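Local coordinates for protein nisin leader peptide-processing serine protease NisP (Lactococcus lactis subsp. lactis, PDB 4MZD) that is a subtilisin-like serine protease that removes the leader peptide from the lantibiotic nisin in the course of its biosynthesis, at residues A[77-81]-A[82-86]; A[208-212]-A[213-217]. All coordinates share one frame; numbering follows the deposited sequence. Where two conformers were deposited one is given.

Interaction 1. Residues A[77-81]-A[82-86]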
loop_
_atom_site.group_PDB
_atom_site.type_symbol
_atom_site.label_atom_id
_atom_site.label_comp_id
_atom_site.label_asym_id
_atom_site.label_seq_id
_atom_site.Cartn_x
_atom_site.Cartn_y
_atom_site.Cartn_z
ATOM N N TYR A 77 1.008 -10.786 -14.356
ATOM C CA TYR A 77 1.988 -11.507 -13.555
ATOM C C TYR A 77 1.346 -12.222 -12.356
ATOM O O TYR A 77 1.646 -13.380 -12.072
ATOM C CB TYR A 77 3.082 -10.547 -13.085
ATOM C CG TYR A 77 4.255 -11.227 -12.430
ATOM C CD1 TYR A 77 5.382 -11.563 -13.165
ATOM C CD2 TYR A 77 4.242 -11.525 -11.073
ATOM C CE1 TYR A 77 6.463 -12.184 -12.561
ATOM C CE2 TYR A 77 5.309 -12.143 -10.466
ATOM C CZ TYR A 77 6.419 -12.471 -11.215
ATOM O OH TYR A 77 7.483 -13.093 -10.603
ATOM N N VAL A 78 0.459 -11.537 -11.648
ATOM C CA VAL A 78 -0.113 -12.115 -10.429
ATOM C C VAL A 78 -1.393 -12.931 -10.636
ATOM O O VAL A 78 -1.808 -13.667 -9.733
ATOM C CB VAL A 78 -0.354 -11.052 -9.326
ATOM C CG1 VAL A 78 0.959 -10.409 -8.913
ATOM C CG2 VAL A 78 -1.356 -9.999 -9.781
ATOM N N THR A 79 -2.002 -12.811 -11.821
ATOM C CA THR A 79 -3.252 -13.506 -12.134
ATOM C C THR A 79 -3.075 -14.690 -13.090
ATOM O O THR A 79 -4.061 -15.308 -13.478
ATOM C CB THR A 79 -4.278 -12.561 -12.814
ATOM O OG1 THR A 79 -3.751 -12.116 -14.072
ATOM C CG2 THR A 79 -4.638 -11.371 -11.927
ATOM N N ASN A 80 -1.832 -14.995 -13.454
ATOM C CA ASN A 80 -1.556 -15.964 -14.511
ATOM C C ASN A 80 -2.271 -15.562 -15.791
ATOM O O ASN A 80 -3.077 -16.317 -16.343
ATOM C CB ASN A 80 -1.954 -17.380 -14.100
ATOM C CG ASN A 80 -1.004 -17.974 -13.093
ATOM O OD1 ASN A 80 0.027 -17.380 -12.770
ATOM N ND2 ASN A 80 -1.335 -19.159 -12.597
ATOM N N ASN A 81 -1.968 -14.352 -16.245
ATOM C CA ASN A 81 -2.566 -13.802 -17.453
ATOM C C ASN A 81 -4.080 -13.979 -17.489
ATOM O O ASN A 81 -4.660 -14.451 -18.472
ATOM C CB ASN A 81 -1.902 -14.346 -18.723
ATOM C CG ASN A 81 -2.107 -13.430 -19.913
ATOM O OD1 ASN A 81 -2.803 -12.417 -19.812
ATOM N ND2 ASN A 81 -1.494 -13.768 -21.044
ATOM N N GLY A 82 -4.710 -13.589 -16.389
ATOM C CA GLY A 82 -6.154 -13.531 -16.304
ATOM C C GLY A 82 -6.842 -14.757 -15.740
ATOM O O GLY A 82 -8.042 -14.718 -15.488
ATOM N N GLU A 83 -6.103 -15.843 -15.526
ATOM C CA GLU A 83 -6.720 -17.069 -15.038
ATOM C C GLU A 83 -7.500 -16.857 -13.746
ATOM O O GLU A 83 -8.581 -17.415 -13.570
ATOM C CB GLU A 83 -5.679 -18.170 -14.811
ATOM C CG GLU A 83 -6.324 -19.475 -14.341
ATOM C CD GLU A 83 -5.334 -20.554 -13.949
ATOM O OE1 GLU A 83 -4.112 -20.309 -14.019
ATOM O OE2 GLU A 83 -5.788 -21.657 -13.567
ATOM N N SER A 84 -6.951 -16.074 -12.824
ATOM C CA SER A 84 -7.557 -15.986 -11.503
ATOM C C SER A 84 -8.972 -15.407 -11.532
ATOM O O SER A 84 -9.802 -15.762 -10.697
ATOM C CB SER A 84 -6.668 -15.194 -10.542
ATOM O OG SER A 84 -6.476 -13.872 -10.999
ATOM N N TYR A 85 -9.246 -14.515 -12.480
ATOM C CA TYR A 85 -10.552 -13.865 -12.539
ATOM C C TYR A 85 -11.680 -14.867 -12.710
ATOM O O TYR A 85 -12.751 -14.699 -12.137
ATOM C CB TYR A 85 -10.607 -12.846 -13.671
ATOM C CG TYR A 85 -9.613 -11.728 -13.529
ATOM C CD1 TYR A 85 -9.470 -11.047 -12.326
ATOM C CD2 TYR A 85 -8.815 -11.357 -14.598
ATOM C CE1 TYR A 85 -8.556 -10.025 -12.196
ATOM C CE2 TYR A 85 -7.907 -10.331 -14.480
ATOM C CZ TYR A 85 -7.783 -9.663 -13.280
ATOM O OH TYR A 85 -6.868 -8.644 -13.169
ATOM N N ALA A 86 -11.441 -15.899 -13.511
ATOM C CA ALA A 86 -12.464 -16.894 -13.798
ATOM C C ALA A 86 -12.690 -17.841 -12.626
ATOM O O ALA A 86 -13.697 -18.541 -12.578
ATOM C CB ALA A 86 -12.104 -17.679 -15.049
#
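Thr79, just before a type I' beta turn from Asn80 to Glu83, accepts the N-H of Gly82, inside that turn, on its hydroxyl. The turn joins the end of helix 73-79 to the short helix 83-87. The evidence for its type is the positive phi of both inner residues, 47° at Asn81 and 94° at Gly82, a region that glycine enters easily. The nearly straight bond from Glu83 N to Asn80 O, 3.2 Å long, closes the turn. Asn80 is the residue that leaves helical geometry, and its phi is positive too. A second backbone bond encloses the turn: Ser84 N reaches Thr79 O at 3.1 Å.

At the ends of the turn Asn80 and Glu83 run side by side, with Val398 of helix 397-402 touching both and the loop residue Asn396 packing on Asn80. Glu83 is extended, with CG anti to the backbone N, which carries its carboxylate alongside the amide. Asn80 has two conformers; in the one described here the hydrogen bond from Asn80 ND2 to Glu83 OE1, at 3.3 Å, is weak and so doubtful.

Thr79 can be followed outward from its backbone. Its CB lies 3.1 Å from Ser84 OG. The chi1 of 63° puts OG1 between backbone N and carbonyl carbon, where it accepts Gly82 N at 2.9 Å; the same oxygen is also hydrogen-bonded to Met75 O one helical turn back, so this hydroxyl links the helix to the turn. The methyl branch goes the other way. CG2 lies against Ser84 OG and meets the Tyr85 ring obliquely near its phenol end; the Tyr85 OH, hydrogen-bonded to Gly163 O, is 3.7 Å from Thr79 CG2.

Interaction 2. Residues A[208-212]-A[213-217]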
loop_
_atom_site.group_PDB
_atom_site.type_symbol
_atom_site.label_atom_id
_atom_site.label_comp_id
_atom_site.label_asym_id
_atom_site.label_seq_id
_atom_site.Cartn_x
_atom_site.Cartn_y
_atom_site.Cartn_z
ATOM N N TYR A 208 9.635 6.096 8.691
ATOM C CA TYR A 208 10.641 5.450 9.524
ATOM C C TYR A 208 10.614 6.025 10.933
ATOM O O TYR A 208 10.603 7.252 11.124
ATOM C CB TYR A 208 12.047 5.594 8.921
ATOM C CG TYR A 208 12.112 5.036 7.525
ATOM C CD1 TYR A 208 11.945 3.676 7.297
ATOM C CD2 TYR A 208 12.291 5.867 6.433
ATOM C CE1 TYR A 208 11.956 3.158 6.018
ATOM C CE2 TYR A 208 12.309 5.356 5.144
ATOM C CZ TYR A 208 12.143 4.000 4.948
ATOM O OH TYR A 208 12.151 3.473 3.677
ATOM N N LEU A 209 10.605 5.127 11.914
ATOM C CA LEU A 209 10.605 5.496 13.325
ATOM C C LEU A 209 11.862 4.947 13.987
ATOM O O LEU A 209 12.183 3.769 13.822
ATOM C CB LEU A 209 9.380 4.901 14.020
ATOM C CG LEU A 209 8.016 5.313 13.457
ATOM C CD1 LEU A 209 6.904 4.569 14.169
ATOM C CD2 LEU A 209 7.806 6.815 13.572
ATOM N N MET A 210 12.570 5.794 14.733
ATOM C CA MET A 210 13.683 5.326 15.554
ATOM C C MET A 210 13.122 5.167 16.958
ATOM O O MET A 210 12.777 6.157 17.609
ATOM C CB MET A 210 14.853 6.316 15.522
ATOM C CG MET A 210 16.186 5.723 16.026
ATOM S SD MET A 210 17.677 6.831 15.928
ATOM C CE MET A 210 17.345 7.910 17.340
ATOM N N ILE A 211 12.998 3.922 17.409
ATOM C CA ILE A 211 12.203 3.631 18.600
ATOM C C ILE A 211 13.038 3.399 19.857
ATOM O O ILE A 211 12.491 3.137 20.925
ATOM C CB ILE A 211 11.229 2.451 18.374
ATOM C CG1 ILE A 211 11.982 1.152 18.066
ATOM C CG2 ILE A 211 10.268 2.785 17.256
ATOM C CD1 ILE A 211 11.100 -0.089 18.108
ATOM N N SER A 212 14.358 3.491 19.725
ATOM C CA SER A 212 15.259 3.517 20.877
ATOM C C SER A 212 16.349 4.531 20.558
ATOM O O SER A 212 16.327 5.148 19.492
ATOM C CB SER A 212 15.834 2.126 21.177
ATOM O OG SER A 212 16.671 1.657 20.138
ATOM N N GLY A 213 17.295 4.724 21.471
ATOM C CA GLY A 213 18.295 5.751 21.265
ATOM C C GLY A 213 17.691 7.134 21.409
ATOM O O GLY A 213 16.644 7.309 22.035
ATOM N N SER A 214 18.353 8.131 20.835
ATOM C CA SER A 214 17.894 9.504 20.990
ATOM C C SER A 214 18.335 10.413 19.861
ATOM O O SER A 214 19.422 10.260 19.299
ATOM C CB SER A 214 18.374 10.083 22.323
ATOM O OG SER A 214 19.788 10.094 22.381
ATOM N N TYR A 215 17.466 11.360 19.532
ATOM C CA TYR A 215 17.840 12.469 18.675
ATOM C C TYR A 215 18.501 13.547 19.535
ATOM O O TYR A 215 18.615 13.400 20.754
ATOM C CB TYR A 215 16.607 13.030 17.984
ATOM C CG TYR A 215 15.930 12.054 17.049
ATOM C CD1 TYR A 215 16.414 11.849 15.769
ATOM C CD2 TYR A 215 14.804 11.345 17.447
ATOM C CE1 TYR A 215 15.802 10.971 14.905
ATOM C CE2 TYR A 215 14.181 10.457 16.588
ATOM C CZ TYR A 215 14.683 10.274 15.311
ATOM O OH TYR A 215 14.075 9.415 14.410
ATOM N N ASP A 216 18.935 14.634 18.906
ATOM C CA ASP A 216 19.592 15.715 19.636
ATOM C C ASP A 216 18.732 16.235 20.784
ATOM O O ASP A 216 19.259 16.700 21.794
ATOM C CB ASP A 216 19.974 16.864 18.697
ATOM C CG ASP A 216 21.225 16.569 17.888
ATOM O OD1 ASP A 216 21.896 15.554 18.170
ATOM O OD2 ASP A 216 21.549 17.366 16.981
ATOM N N ASP A 217 17.412 16.160 20.638
ATOM C CA ASP A 217 16.517 16.689 21.667
ATOM C C ASP A 217 16.299 15.718 22.827
ATOM O O ASP A 217 15.542 16.009 23.750
ATOM C CB ASP A 217 15.173 17.149 21.074
ATOM C CG ASP A 217 14.328 15.999 20.541
ATOM O OD1 ASP A 217 14.691 14.821 20.740
ATOM O OD2 ASP A 217 13.279 16.281 19.921
#
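The backbone runs off the end of strand 200-210, bends through Ser212 and Gly213, the glycine at a positive phi of 71°, and enters the short strand 214-215, so that Met210 meets Tyr215 across the bend. The motif is a Met-aromatic contact within the subtilase fold. With CG anti to its backbone N (chi1 -164°), the Met210 side chain stays extended to SD and then bends at chi3. This turn lays CE over the Tyr215 ring, 4.0 Å from the centroid and 7° off the normal, a CH-pi contact almost exactly over the centre. SD stands above the same face but farther off, 4.9 Å from the ring centroid. Met210 CE also lies 3.6 Å from Ser214 N, just past the bend.

The phenol end of Tyr215 comes back toward the strand. Its hydroxyl is hydrogen-bonded to Asp221 OD2 and Arg267 NH1, and Asp221 OD2 also accepts Met210 N; one carboxylate oxygen thus ties both partners of the contact together. Nearer the backbone, Met210 CB packs against Tyr215 CZ, and Tyr215 OH lies 3.4 Å from Met210 CB.

Each contact is local, confined to its own ten consecutive residues, yet they sit on opposite sides of the chain's centre: their own centres are 44 Å apart and their nearest atoms about 22 Å apart, so neither touches the other. Interaction 1 comes first in sequence, joining two N-terminal helices through a hydrogen-bonded turn; interaction 2 follows at the end of strand 200-210, a member of the mixed sheet, and relies on sulfur and methyl packing over a ring. Both lie away from the predicted charge-relay residues Asp100, His147 and Ser353. Both are local structural contacts in the piece of NisP that includes the subtilase region, with centres about 21 Å and 25 Å from the chain's centre.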